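Local atomic coordinates of FOKI restriction endonuclease (Planomicrobium okeanokoites, PDB entry 2FOK), a protein that recognises a specific DNA sequence and, as a metal-dependent type IIS restriction endonuclease, cleaves the double strand at a distance from that site. Residues A[6-11]-A[127-132]; A[113-118]-A[290-295]; A[307-312]-A[345-350]; A[314-319]-A[329-334]. All blocks are in the same frame, centred on the assembly; numbering follows the deposited sequence.

Contact 1: residues A[6-11]-A[127-132]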
loop_
_atom_site.group_PDB
_atom_site.type_symbol
_atom_site.label_atom_id
_atom_site.label_comp_id
_atom_site.label_asym_id
_atom_site.label_seq_id
_atom_site.Cartn_x
_atom_site.Cartn_y
_atom_site.Cartn_z
ATOM N N ARG A 6 -5.303 -15.993 5.995
ATOM C CA ARG A 6 -5.004 -15.683 4.607
ATOM C C ARG A 6 -5.222 -14.193 4.367
ATOM O O ARG A 6 -5.638 -13.464 5.271
ATOM C CB ARG A 6 -5.905 -16.506 3.676
ATOM C CG ARG A 6 -5.816 -18.019 3.867
ATOM C CD ARG A 6 -4.388 -18.513 3.571
ATOM N NE ARG A 6 -4.218 -19.940 3.846
ATOM C CZ ARG A 6 -3.071 -20.599 3.724
ATOM N NH1 ARG A 6 -1.980 -19.960 3.328
ATOM N NH2 ARG A 6 -3.016 -21.898 4.001
ATOM N N THR A 7 -4.933 -13.760 3.146
ATOM C CA THR A 7 -5.069 -12.368 2.742
ATOM C C THR A 7 -5.582 -12.365 1.305
ATOM O O THR A 7 -4.969 -12.986 0.441
ATOM C CB THR A 7 -3.696 -11.658 2.791
ATOM O OG1 THR A 7 -3.235 -11.606 4.151
ATOM C CG2 THR A 7 -3.796 -10.244 2.227
ATOM N N PHE A 8 -6.701 -11.678 1.053
ATOM C CA PHE A 8 -7.293 -11.620 -0.292
ATOM C C PHE A 8 -7.797 -10.228 -0.644
ATOM O O PHE A 8 -7.781 -9.318 0.182
ATOM C CB PHE A 8 -8.513 -12.550 -0.415
ATOM C CG PHE A 8 -8.257 -13.976 -0.048
ATOM C CD1 PHE A 8 -7.348 -14.745 -0.768
ATOM C CD2 PHE A 8 -8.964 -14.566 0.997
ATOM C CE1 PHE A 8 -7.147 -16.092 -0.452
ATOM C CE2 PHE A 8 -8.777 -15.902 1.324
ATOM C CZ PHE A 8 -7.866 -16.673 0.599
ATOM N N GLY A 9 -8.278 -10.093 -1.878
ATOM C CA GLY A 9 -8.846 -8.839 -2.344
ATOM C C GLY A 9 -7.870 -7.876 -2.971
ATOM O O GLY A 9 -8.271 -6.811 -3.446
ATOM N N TRP A 10 -6.596 -8.254 -2.997
ATOM C CA TRP A 10 -5.554 -7.383 -3.526
ATOM C C TRP A 10 -4.435 -8.151 -4.230
ATOM O O TRP A 10 -3.787 -9.025 -3.642
ATOM C CB TRP A 10 -4.967 -6.561 -2.382
ATOM C CG TRP A 10 -6.000 -5.881 -1.526
ATOM C CD1 TRP A 10 -6.555 -6.355 -0.364
ATOM C CD2 TRP A 10 -6.609 -4.612 -1.769
ATOM N NE1 TRP A 10 -7.471 -5.458 0.123
ATOM C CE2 TRP A 10 -7.527 -4.380 -0.721
ATOM C CE3 TRP A 10 -6.472 -3.643 -2.776
ATOM C CZ2 TRP A 10 -8.307 -3.218 -0.648
ATOM C CZ3 TRP A 10 -7.248 -2.484 -2.702
ATOM C CH2 TRP A 10 -8.154 -2.283 -1.643
ATOM N N VAL A 11 -4.206 -7.808 -5.489
ATOM C CA VAL A 11 -3.168 -8.456 -6.282
ATOM C C VAL A 11 -2.173 -7.389 -6.744
ATOM O O VAL A 11 -2.570 -6.307 -7.162
ATOM C CB VAL A 11 -3.786 -9.196 -7.502
ATOM C CG1 VAL A 11 -3.037 -10.494 -7.750
ATOM C CG2 VAL A 11 -5.270 -9.494 -7.244
ATOM N N ASP A 127 -10.085 -24.128 4.786
ATOM C CA ASP A 127 -8.955 -23.597 4.025
ATOM C C ASP A 127 -9.050 -24.088 2.591
ATOM O O ASP A 127 -8.037 -24.416 1.972
ATOM C CB ASP A 127 -7.641 -24.079 4.650
ATOM C CG ASP A 127 -6.480 -23.144 4.377
ATOM O OD1 ASP A 127 -6.719 -21.951 4.081
ATOM O OD2 ASP A 127 -5.322 -23.614 4.464
ATOM N N SER A 128 -10.274 -24.127 2.068
ATOM C CA SER A 128 -10.520 -24.624 0.720
ATOM C C SER A 128 -11.333 -23.705 -0.186
ATOM O O SER A 128 -11.962 -22.758 0.273
ATOM C CB SER A 128 -11.224 -25.982 0.812
ATOM O OG SER A 128 -10.446 -26.895 1.560
ATOM N N PHE A 129 -11.311 -24.006 -1.481
ATOM C CA PHE A 129 -12.048 -23.238 -2.477
ATOM C C PHE A 129 -12.866 -24.158 -3.390
ATOM O O PHE A 129 -12.553 -25.348 -3.550
ATOM C CB PHE A 129 -11.105 -22.436 -3.396
ATOM C CG PHE A 129 -10.140 -21.533 -2.678
ATOM C CD1 PHE A 129 -9.090 -22.059 -1.939
ATOM C CD2 PHE A 129 -10.243 -20.152 -2.804
ATOM C CE1 PHE A 129 -8.154 -21.236 -1.342
ATOM C CE2 PHE A 129 -9.307 -19.311 -2.209
ATOM C CZ PHE A 129 -8.258 -19.858 -1.475
ATOM N N VAL A 130 -13.906 -23.578 -3.992
ATOM C CA VAL A 130 -14.752 -24.261 -4.961
ATOM C C VAL A 130 -15.136 -23.193 -5.989
ATOM O O VAL A 130 -15.060 -22.005 -5.714
ATOM C CB VAL A 130 -16.051 -24.852 -4.340
ATOM C CG1 VAL A 130 -15.708 -25.955 -3.345
ATOM C CG2 VAL A 130 -16.867 -23.747 -3.682
ATOM N N ILE A 131 -15.528 -23.622 -7.175
ATOM C CA ILE A 131 -15.923 -22.699 -8.222
ATOM C C ILE A 131 -17.299 -22.147 -7.844
ATOM O O ILE A 131 -17.975 -22.712 -6.979
ATOM C CB ILE A 131 -15.984 -23.442 -9.581
ATOM C CG1 ILE A 131 -15.921 -22.449 -10.735
ATOM C CG2 ILE A 131 -17.246 -24.297 -9.659
ATOM C CD1 ILE A 131 -15.731 -23.109 -12.112
ATOM N N THR A 132 -17.702 -21.037 -8.460
ATOM C CA THR A 132 -19.006 -20.456 -8.173
ATOM C C THR A 132 -19.898 -20.500 -9.395
ATOM O O THR A 132 -19.575 -21.113 -10.413
ATOM C CB THR A 132 -18.922 -18.967 -7.734
ATOM O OG1 THR A 132 -18.407 -18.184 -8.813
ATOM C CG2 THR A 132 -18.044 -18.799 -6.502
#
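The guanidinium of Arg6 and the carboxylate of Asp127 lie almost in one plane, 11° apart, and meet edge to edge. Arg6 grips side-on: NE reaches Asp127 OD1 at 3.2 Å and NH2 reaches Asp127 OD2 at 2.9 Å, each oxygen offering its syn lone pair. With both bonds close to straight, this two-pronged salt bridge fixes the rotation of the carboxylate; OD1 also shares a hydrogen bond with Tyr122 OH, and Tyr68 makes a cation-pi contact with Arg6. The bend in the arginine chain at chi2 (-62°) lets its guanidinium meet the aspartate. Asp127 and Ser128 form a G1 beta bulge against strand 120-123, at the start of strand 128-131 in the small antiparallel sheet of the first recognition subdomain. Deeper in, Phe8 and Phe129 meet obliquely between the segments, their planes at 82° and Phe8 CZ 3.8 Å from Phe129 CZ. Leu111 of helix 104-116 touches both phenylalanines, and Tyr122 packs its ring against each of them.

Contact 2: residues A[113-118]-A[290-295]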
loop_
_atom_site.group_PDB
_atom_site.type_symbol
_atom_site.label_atom_id
_atom_site.label_comp_id
_atom_site.label_asym_id
_atom_site.label_seq_id
_atom_site.Cartn_x
_atom_site.Cartn_y
_atom_site.Cartn_z
ATOM N N TRP A 113 -6.470 -13.555 -7.467
ATOM C CA TRP A 113 -7.166 -12.907 -8.569
ATOM C C TRP A 113 -8.520 -13.596 -8.863
ATOM O O TRP A 113 -9.555 -12.942 -8.927
ATOM C CB TRP A 113 -6.253 -12.934 -9.794
ATOM C CG TRP A 113 -6.664 -12.081 -10.953
ATOM C CD1 TRP A 113 -7.689 -11.180 -11.000
ATOM C CD2 TRP A 113 -6.057 -12.073 -12.258
ATOM N NE1 TRP A 113 -7.761 -10.609 -12.262
ATOM C CE2 TRP A 113 -6.769 -11.142 -13.048
ATOM C CE3 TRP A 113 -4.979 -12.768 -12.836
ATOM C CZ2 TRP A 113 -6.436 -10.885 -14.385
ATOM C CZ3 TRP A 113 -4.647 -12.512 -14.168
ATOM C CH2 TRP A 113 -5.373 -11.580 -14.925
ATOM N N ALA A 114 -8.516 -14.915 -9.020
ATOM C CA ALA A 114 -9.750 -15.660 -9.294
ATOM C C ALA A 114 -10.764 -15.423 -8.185
ATOM O O ALA A 114 -11.945 -15.207 -8.434
ATOM C CB ALA A 114 -9.450 -17.134 -9.404
ATOM N N HIS A 115 -10.280 -15.461 -6.952
ATOM C CA HIS A 115 -11.116 -15.254 -5.791
ATOM C C HIS A 115 -11.661 -13.827 -5.727
ATOM O O HIS A 115 -12.835 -13.625 -5.408
ATOM C CB HIS A 115 -10.310 -15.583 -4.532
ATOM C CG HIS A 115 -11.002 -15.208 -3.263
ATOM N ND1 HIS A 115 -10.896 -13.953 -2.703
ATOM C CD2 HIS A 115 -11.844 -15.909 -2.466
ATOM C CE1 HIS A 115 -11.644 -13.895 -1.615
ATOM N NE2 HIS A 115 -12.230 -15.069 -1.450
ATOM N N ALA A 116 -10.823 -12.837 -6.038
ATOM C CA ALA A 116 -11.239 -11.432 -5.999
ATOM C C ALA A 116 -12.399 -11.094 -6.951
ATOM O O ALA A 116 -13.292 -10.321 -6.595
ATOM C CB ALA A 116 -10.044 -10.526 -6.287
ATOM N N LEU A 117 -12.398 -11.672 -8.150
ATOM C CA LEU A 117 -13.459 -11.407 -9.117
ATOM C C LEU A 117 -14.664 -12.323 -8.924
ATOM O O LEU A 117 -15.614 -12.279 -9.701
ATOM C CB LEU A 117 -12.930 -11.549 -10.544
ATOM C CG LEU A 117 -11.928 -10.485 -10.978
ATOM C CD1 LEU A 117 -11.504 -10.748 -12.411
ATOM C CD2 LEU A 117 -12.549 -9.103 -10.833
ATOM N N GLY A 118 -14.606 -13.166 -7.898
ATOM C CA GLY A 118 -15.716 -14.046 -7.587
ATOM C C GLY A 118 -15.922 -15.310 -8.394
ATOM O O GLY A 118 -17.037 -15.835 -8.412
ATOM N N ARG A 290 -18.738 -7.942 -3.158
ATOM C CA ARG A 290 -18.172 -8.954 -2.279
ATOM C C ARG A 290 -17.071 -8.370 -1.402
ATOM O O ARG A 290 -16.118 -7.771 -1.910
ATOM C CB ARG A 290 -17.582 -10.098 -3.106
ATOM C CG ARG A 290 -18.576 -11.170 -3.539
ATOM C CD ARG A 290 -17.840 -12.463 -3.919
ATOM N NE ARG A 290 -18.603 -13.286 -4.859
ATOM C CZ ARG A 290 -18.664 -14.619 -4.817
ATOM N NH1 ARG A 290 -18.009 -15.298 -3.879
ATOM N NH2 ARG A 290 -19.373 -15.281 -5.723
ATOM N N VAL A 291 -17.209 -8.555 -0.087
ATOM C CA VAL A 291 -16.236 -8.056 0.889
ATOM C C VAL A 291 -15.919 -9.202 1.835
ATOM O O VAL A 291 -16.820 -9.895 2.296
ATOM C CB VAL A 291 -16.809 -6.882 1.738
ATOM C CG1 VAL A 291 -15.847 -6.535 2.873
ATOM C CG2 VAL A 291 -17.066 -5.657 0.853
ATOM N N TYR A 292 -14.643 -9.405 2.123
ATOM C CA TYR A 292 -14.247 -10.481 3.013
ATOM C C TYR A 292 -13.250 -9.969 4.040
ATOM O O TYR A 292 -12.435 -9.100 3.755
ATOM C CB TYR A 292 -13.636 -11.651 2.219
ATOM C CG TYR A 292 -13.244 -11.278 0.808
ATOM C CD1 TYR A 292 -14.184 -11.303 -0.225
ATOM C CD2 TYR A 292 -11.963 -10.795 0.525
ATOM C CE1 TYR A 292 -13.864 -10.847 -1.502
ATOM C CE2 TYR A 292 -11.633 -10.336 -0.752
ATOM C CZ TYR A 292 -12.587 -10.360 -1.758
ATOM O OH TYR A 292 -12.271 -9.890 -3.017
ATOM N N TRP A 293 -13.358 -10.522 5.244
ATOM C CA TRP A 293 -12.515 -10.218 6.388
ATOM C C TRP A 293 -11.033 -10.125 6.020
ATOM O O TRP A 293 -10.300 -9.313 6.580
ATOM C CB TRP A 293 -12.729 -11.324 7.422
ATOM C CG TRP A 293 -12.041 -11.147 8.728
ATOM C CD1 TRP A 293 -12.442 -10.356 9.768
ATOM C CD2 TRP A 293 -10.876 -11.839 9.175
ATOM N NE1 TRP A 293 -11.603 -10.520 10.838
ATOM C CE2 TRP A 293 -10.631 -11.426 10.503
ATOM C CE3 TRP A 293 -10.013 -12.775 8.582
ATOM C CZ2 TRP A 293 -9.555 -11.915 11.254
ATOM C CZ3 TRP A 293 -8.940 -13.266 9.329
ATOM C CH2 TRP A 293 -8.723 -12.833 10.654
ATOM N N GLU A 294 -10.603 -10.959 5.078
ATOM C CA GLU A 294 -9.202 -11.001 4.645
ATOM C C GLU A 294 -8.766 -9.844 3.765
ATOM O O GLU A 294 -7.606 -9.770 3.377
ATOM C CB GLU A 294 -8.914 -12.303 3.897
ATOM C CG GLU A 294 -8.783 -13.518 4.776
ATOM C CD GLU A 294 -10.108 -14.220 4.990
ATOM O OE1 GLU A 294 -11.167 -13.620 4.698
ATOM O OE2 GLU A 294 -10.089 -15.379 5.456
ATOM N N MET A 295 -9.681 -8.943 3.432
ATOM C CA MET A 295 -9.315 -7.826 2.576
ATOM C C MET A 295 -9.246 -6.506 3.332
ATOM O O MET A 295 -8.782 -5.499 2.792
ATOM C CB MET A 295 -10.303 -7.708 1.403
ATOM C CG MET A 295 -11.650 -7.057 1.721
ATOM S SD MET A 295 -12.468 -6.416 0.217
ATOM C CE MET A 295 -12.788 -4.726 0.688
HETATM O O HOH W 1 -14.581 -8.477 -4.205
#
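Residues 113-118 finish a helix: Gly118, with positive phi (79°), closes it in a Schellman motif, its N bonded back to His115 O. The segment 290-295 comes past as an irregular chain, and Gly118 and Arg290 have the closest CA atoms, 7.8 Å apart. His115 and Tyr292 run antiparallel past one another. His115 sets its edge over the tyrosine face in a T-shaped stack, with planes at 68° and CE1 3.5 Å above the ring plane, over its centre. That reach follows from its CG standing anti to the backbone N (chi1 171°). Here the last turn of helix 104-116, in the first recognition subdomain, meets the linking chain that leads to helix 303-319. Beyond the stack, Tyr292 OH lies 3.5 Å from Ala116 CA. A water lies within bonding distance of Tyr292 OH (3.0 Å) and Arg290 O (2.9 Å), and farther from Ala116 O. One face of the Arg290 guanidinium covers Gly118, whose O sits 3.6 Å from Arg290 NH2.

Contact 3: residues A[307-312]-A[345-350]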
loop_
_atom_site.group_PDB
_atom_site.type_symbol
_atom_site.label_atom_id
_atom_site.label_comp_id
_atom_site.label_asym_id
_atom_site.label_seq_id
_atom_site.Cartn_x
_atom_site.Cartn_y
_atom_site.Cartn_z
ATOM N N ARG A 307 -8.629 -6.466 11.364
ATOM C CA ARG A 307 -9.585 -6.971 10.380
ATOM C C ARG A 307 -10.973 -7.151 11.015
ATOM O O ARG A 307 -11.995 -6.843 10.403
ATOM C CB ARG A 307 -9.102 -8.309 9.814
ATOM C CG ARG A 307 -8.281 -8.216 8.522
ATOM C CD ARG A 307 -7.456 -9.489 8.314
ATOM N NE ARG A 307 -6.495 -9.365 7.220
ATOM C CZ ARG A 307 -5.866 -10.386 6.641
ATOM N NH1 ARG A 307 -6.088 -11.631 7.046
ATOM N NH2 ARG A 307 -5.022 -10.162 5.638
ATOM N N THR A 308 -11.009 -7.658 12.242
ATOM C CA THR A 308 -12.271 -7.863 12.932
ATOM C C THR A 308 -12.946 -6.527 13.239
ATOM O O THR A 308 -14.134 -6.338 12.955
ATOM C CB THR A 308 -12.067 -8.643 14.242
ATOM O OG1 THR A 308 -11.270 -9.804 13.982
ATOM C CG2 THR A 308 -13.401 -9.083 14.819
ATOM N N ARG A 309 -12.179 -5.605 13.809
ATOM C CA ARG A 309 -12.683 -4.278 14.156
ATOM C C ARG A 309 -13.340 -3.596 12.950
ATOM O O ARG A 309 -14.438 -3.054 13.055
ATOM C CB ARG A 309 -11.534 -3.420 14.689
ATOM C CG ARG A 309 -11.955 -2.201 15.493
ATOM C CD ARG A 309 -11.073 -1.018 15.115
ATOM N NE ARG A 309 -9.833 -0.978 15.881
ATOM C CZ ARG A 309 -8.621 -0.722 15.384
ATOM N NH1 ARG A 309 -8.448 -0.475 14.092
ATOM N NH2 ARG A 309 -7.578 -0.702 16.202
ATOM N N ARG A 310 -12.666 -3.612 11.806
ATOM C CA ARG A 310 -13.240 -3.004 10.613
ATOM C C ARG A 310 -14.438 -3.820 10.119
ATOM O O ARG A 310 -15.380 -3.262 9.575
ATOM C CB ARG A 310 -12.178 -2.881 9.520
ATOM C CG ARG A 310 -11.234 -1.704 9.756
ATOM C CD ARG A 310 -9.948 -1.798 8.933
ATOM N NE ARG A 310 -9.022 -0.734 9.302
ATOM C CZ ARG A 310 -7.731 -0.715 8.997
ATOM N NH1 ARG A 310 -7.192 -1.707 8.308
ATOM N NH2 ARG A 310 -6.966 0.284 9.416
ATOM N N ALA A 311 -14.408 -5.134 10.331
ATOM C CA ALA A 311 -15.502 -6.010 9.901
ATOM C C ALA A 311 -16.776 -5.707 10.679
ATOM O O ALA A 311 -17.867 -5.624 10.109
ATOM C CB ALA A 311 -15.114 -7.472 10.100
ATOM N N LEU A 312 -16.622 -5.551 11.988
ATOM C CA LEU A 312 -17.732 -5.248 12.864
ATOM C C LEU A 312 -18.301 -3.842 12.638
ATOM O O LEU A 312 -19.471 -3.597 12.917
ATOM C CB LEU A 312 -17.291 -5.417 14.315
ATOM C CG LEU A 312 -17.038 -6.879 14.672
ATOM C CD1 LEU A 312 -16.476 -6.997 16.073
ATOM C CD2 LEU A 312 -18.352 -7.643 14.523
ATOM N N GLU A 345 -13.130 6.471 13.020
ATOM C CA GLU A 345 -13.235 7.388 11.881
ATOM C C GLU A 345 -12.220 7.016 10.793
ATOM O O GLU A 345 -12.521 7.093 9.606
ATOM C CB GLU A 345 -12.973 8.840 12.321
ATOM C CG GLU A 345 -14.037 9.448 13.214
ATOM C CD GLU A 345 -13.713 10.880 13.652
ATOM O OE1 GLU A 345 -12.524 11.198 13.864
ATOM O OE2 GLU A 345 -14.654 11.690 13.788
ATOM N N ASN A 346 -11.015 6.616 11.197
ATOM C CA ASN A 346 -9.988 6.242 10.225
ATOM C C ASN A 346 -10.329 4.907 9.578
ATOM O O ASN A 346 -10.020 4.669 8.409
ATOM C CB ASN A 346 -8.607 6.157 10.889
ATOM C CG ASN A 346 -7.481 5.920 9.873
ATOM O OD1 ASN A 346 -7.032 6.845 9.190
ATOM N ND2 ASN A 346 -7.021 4.682 9.785
ATOM N N ASP A 347 -10.972 4.040 10.347
ATOM C CA ASP A 347 -11.386 2.735 9.849
ATOM C C ASP A 347 -12.479 2.923 8.788
ATOM O O ASP A 347 -12.598 2.132 7.869
ATOM C CB ASP A 347 -11.925 1.879 11.006
ATOM C CG ASP A 347 -10.849 1.037 11.670
ATOM O OD1 ASP A 347 -9.698 1.023 11.180
ATOM O OD2 ASP A 347 -11.155 0.384 12.695
ATOM N N ILE A 348 -13.271 3.985 8.918
ATOM C CA ILE A 348 -14.356 4.261 7.964
ATOM C C ILE A 348 -13.857 4.877 6.666
ATOM O O ILE A 348 -14.411 4.618 5.599
ATOM C CB ILE A 348 -15.418 5.204 8.587
ATOM C CG1 ILE A 348 -16.083 4.503 9.767
ATOM C CG2 ILE A 348 -16.457 5.621 7.537
ATOM C CD1 ILE A 348 -17.196 5.292 10.410
ATOM N N LYS A 349 -12.820 5.703 6.759
ATOM C CA LYS A 349 -12.254 6.346 5.579
ATOM C C LYS A 349 -11.634 5.282 4.696
ATOM O O LYS A 349 -11.565 5.433 3.473
ATOM C CB LYS A 349 -11.182 7.355 5.981
ATOM C CG LYS A 349 -10.349 7.842 4.810
ATOM C CD LYS A 349 -9.823 9.236 5.043
ATOM C CE LYS A 349 -8.681 9.229 6.030
ATOM N NZ LYS A 349 -7.896 7.968 5.993
ATOM N N GLY A 350 -11.174 4.205 5.328
ATOM C CA GLY A 350 -10.572 3.105 4.596
ATOM C C GLY A 350 -11.645 2.306 3.880
ATOM O O GLY A 350 -11.434 1.857 2.756
#
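Asp347 is the tight centre of this contact, its carboxylate held between Arg309 and Arg310 in a salt-bridge network. Arg310 NE reaches Asp347 OD1 at 2.7 Å; the oxygen lies in the guanidinium plane, but the donor comes from above the carboxylate plane, 59° out of it. Arg310 NH2 adds only a weak bond to that oxygen and also forms a salt bridge with Glu189, while NH1 is taken by Leu296 O. The arginine chain runs extended from CG to NE, and its CG packs 3.4 Å from Asp347 CG. Arg309 NH1 pairs with Asp347 OD2 at 3.2 Å, but the position of OD2 is doubtful. The looser side belongs to Asn346, which is partly exposed and merely brushes Arg310, its ND2 4.4 Å from Arg310 NH2. The axes of 307-312 and 345-350, parts of helices 303-319 and 341-352, pass 10.1 Å apart at their closest, crossing at -78°, and Leu312 and Ile348 both touch helix 325-334 within the D3 domain.

Contact 4: residues A[314-319]-A[329-334]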
loop_
_atom_site.group_PDB
_atom_site.type_symbol
_atom_site.label_atom_id
_atom_site.label_comp_id
_atom_site.label_asym_id
_atom_site.label_seq_id
_atom_site.Cartn_x
_atom_site.Cartn_y
_atom_site.Cartn_z
ATOM N N LEU A 314 -18.408 -2.430 9.659
ATOM C CA LEU A 314 -19.146 -2.591 8.413
ATOM C C LEU A 314 -20.545 -3.119 8.754
ATOM O O LEU A 314 -21.551 -2.599 8.274
ATOM C CB LEU A 314 -18.440 -3.607 7.508
ATOM C CG LEU A 314 -18.156 -3.279 6.037
ATOM C CD1 LEU A 314 -17.747 -4.551 5.313
ATOM C CD2 LEU A 314 -19.360 -2.648 5.379
ATOM N N GLU A 315 -20.588 -4.153 9.592
ATOM C CA GLU A 315 -21.833 -4.792 10.005
ATOM C C GLU A 315 -22.820 -3.833 10.633
ATOM O O GLU A 315 -24.011 -3.852 10.305
ATOM C CB GLU A 315 -21.548 -5.903 11.004
ATOM C CG GLU A 315 -21.085 -7.199 10.382
ATOM C CD GLU A 315 -21.047 -8.320 11.395
ATOM O OE1 GLU A 315 -21.472 -8.080 12.546
ATOM O OE2 GLU A 315 -20.593 -9.430 11.042
ATOM N N ILE A 316 -22.326 -3.007 11.551
ATOM C CA ILE A 316 -23.170 -2.048 12.243
ATOM C C ILE A 316 -23.802 -1.115 11.237
ATOM O O ILE A 316 -25.010 -0.881 11.266
ATOM C CB ILE A 316 -22.361 -1.244 13.281
ATOM C CG1 ILE A 316 -21.802 -2.194 14.348
ATOM C CG2 ILE A 316 -23.244 -0.222 13.951
ATOM C CD1 ILE A 316 -20.888 -1.529 15.381
ATOM N N LEU A 317 -22.990 -0.596 10.328
ATOM C CA LEU A 317 -23.486 0.316 9.300
ATOM C C LEU A 317 -24.519 -0.393 8.447
ATOM O O LEU A 317 -25.525 0.194 8.050
ATOM C CB LEU A 317 -22.337 0.799 8.413
ATOM C CG LEU A 317 -21.482 1.864 9.089
ATOM C CD1 LEU A 317 -20.084 1.857 8.510
ATOM C CD2 LEU A 317 -22.154 3.222 8.904
ATOM N N ILE A 318 -24.272 -1.667 8.180
ATOM C CA ILE A 318 -25.190 -2.443 7.366
ATOM C C ILE A 318 -26.578 -2.576 7.988
ATOM O O ILE A 318 -27.559 -2.090 7.428
ATOM C CB ILE A 318 -24.607 -3.842 7.060
ATOM C CG1 ILE A 318 -23.439 -3.685 6.081
ATOM C CG2 ILE A 318 -25.678 -4.741 6.439
ATOM C CD1 ILE A 318 -23.037 -4.939 5.347
ATOM N N LYS A 319 -26.670 -3.208 9.152
ATOM C CA LYS A 319 -27.978 -3.388 9.773
ATOM C C LYS A 319 -28.584 -2.131 10.399
ATOM O O LYS A 319 -29.645 -2.200 11.017
ATOM C CB LYS A 319 -27.922 -4.519 10.813
ATOM C CG LYS A 319 -27.258 -4.158 12.132
ATOM C CD LYS A 319 -25.969 -4.954 12.335
ATOM C CE LYS A 319 -25.925 -5.634 13.707
ATOM N NZ LYS A 319 -24.523 -5.905 14.163
ATOM N N GLN A 329 -19.521 3.760 17.988
ATOM C CA GLN A 329 -18.524 3.431 19.002
ATOM C C GLN A 329 -19.232 2.684 20.111
ATOM O O GLN A 329 -18.693 1.740 20.693
ATOM C CB GLN A 329 -17.882 4.706 19.561
ATOM C CG GLN A 329 -17.221 4.520 20.925
ATOM C CD GLN A 329 -16.722 5.819 21.510
ATOM O OE1 GLN A 329 -17.423 6.830 21.494
ATOM N NE2 GLN A 329 -15.506 5.800 22.036
ATOM N N ASP A 330 -20.453 3.129 20.394
ATOM C CA ASP A 330 -21.292 2.515 21.416
ATOM C C ASP A 330 -21.622 1.068 21.036
ATOM O O ASP A 330 -21.423 0.147 21.832
ATOM C CB ASP A 330 -22.588 3.308 21.546
ATOM C CG ASP A 330 -22.877 3.714 22.964
ATOM O OD1 ASP A 330 -22.934 2.819 23.837
ATOM O OD2 ASP A 330 -23.051 4.927 23.196
ATOM N N ASN A 331 -22.133 0.880 19.817
ATOM C CA ASN A 331 -22.495 -0.447 19.322
ATOM C C ASN A 331 -21.265 -1.346 19.277
ATOM O O ASN A 331 -21.349 -2.550 19.524
ATOM C CB ASN A 331 -23.112 -0.348 17.922
ATOM C CG ASN A 331 -24.608 -0.078 17.958
ATOM O OD1 ASN A 331 -25.212 0.283 16.938
ATOM N ND2 ASN A 331 -25.218 -0.246 19.137
ATOM N N LEU A 332 -20.122 -0.747 18.959
ATOM C CA LEU A 332 -18.858 -1.466 18.900
ATOM C C LEU A 332 -18.460 -1.953 20.295
ATOM O O LEU A 332 -18.049 -3.103 20.481
ATOM C CB LEU A 332 -17.761 -0.541 18.357
ATOM C CG LEU A 332 -16.879 -0.959 17.174
ATOM C CD1 LEU A 332 -15.533 -0.288 17.349
ATOM C CD2 LEU A 332 -16.724 -2.486 17.086
ATOM N N LYS A 333 -18.568 -1.065 21.276
ATOM C CA LYS A 333 -18.203 -1.414 22.648
ATOM C C LYS A 333 -18.998 -2.626 23.159
ATOM O O LYS A 333 -18.454 -3.493 23.837
ATOM C CB LYS A 333 -18.425 -0.210 23.567
ATOM C CG LYS A 333 -17.261 0.089 24.499
ATOM C CD LYS A 333 -17.759 0.405 25.911
ATOM C CE LYS A 333 -16.598 0.582 26.888
ATOM N NZ LYS A 333 -16.994 1.440 28.037
ATOM N N LYS A 334 -20.282 -2.684 22.827
ATOM C CA LYS A 334 -21.109 -3.796 23.262
ATOM C C LYS A 334 -20.484 -5.123 22.838
ATOM O O LYS A 334 -20.597 -6.120 23.549
ATOM C CB LYS A 334 -22.516 -3.683 22.668
ATOM C CG LYS A 334 -23.638 -3.927 23.673
ATOM C CD LYS A 334 -24.655 -4.951 23.157
ATOM C CE LYS A 334 -26.091 -4.421 23.274
ATOM N NZ LYS A 334 -27.045 -5.033 22.290
#
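Ile316 and Asn331 cross obliquely, each with its CB directed at the other segment, and the isoleucine does most of the reaching. Its two branches divide the work. CD1, at the end of the longer arm, comes 3.6 Å from Asn331 CB and also reaches the backbone beyond, 3.7 Å from Leu332 N. CG2 touches the asparagine at 3.6 Å from Asn331 OD1 and 4.0 Å from Asn331 CB. This split follows from the isoleucine torsions: CG1 stands beside the backbone N (chi1 -62°) and runs on nearly straight to CD1 (chi2 176°), while CG2 is set anti to that N. Leu332 approaches less directly, its CB 4.4 Å from Ile316 CD1. No hydrogen bond joins the two segments, and the meeting is one of van der Waals packing, with the buried isoleucine meeting CB and OD1 of an exposed asparagine. Helices 303-319 and 325-334 thus pack as successive helices of the D3 domain, a member of the helix-turn-helix clan, joined through the short strand 323-324. Helix 341-352 packs beside both: Leu351 touches Leu314, and Ile344 touches Leu332 and Gln329.

Contacts 1 and 2 are neighbours, their centres 6 Å apart: Thr132 OG1 lies 2.7 Å from Gly118 O, and Trp10 NE1 3.0 Å from Met295 O, both probable hydrogen bonds. Contacts 3 and 4 share helix 303-319, with centres 10 Å apart, contact 4 nested within the loop that contact 3 closes. Arg307 joins the two groups, its NH1 2.6 Å from Arg6 O, and Trp293 NE1 lies 3.2 Å from Thr308 OG1. Val291 also packs on Leu314, linking contact 2 to contact 4. Together they run from the first recognition subdomain into the D3 domain; no segment belongs to the cleavage domain.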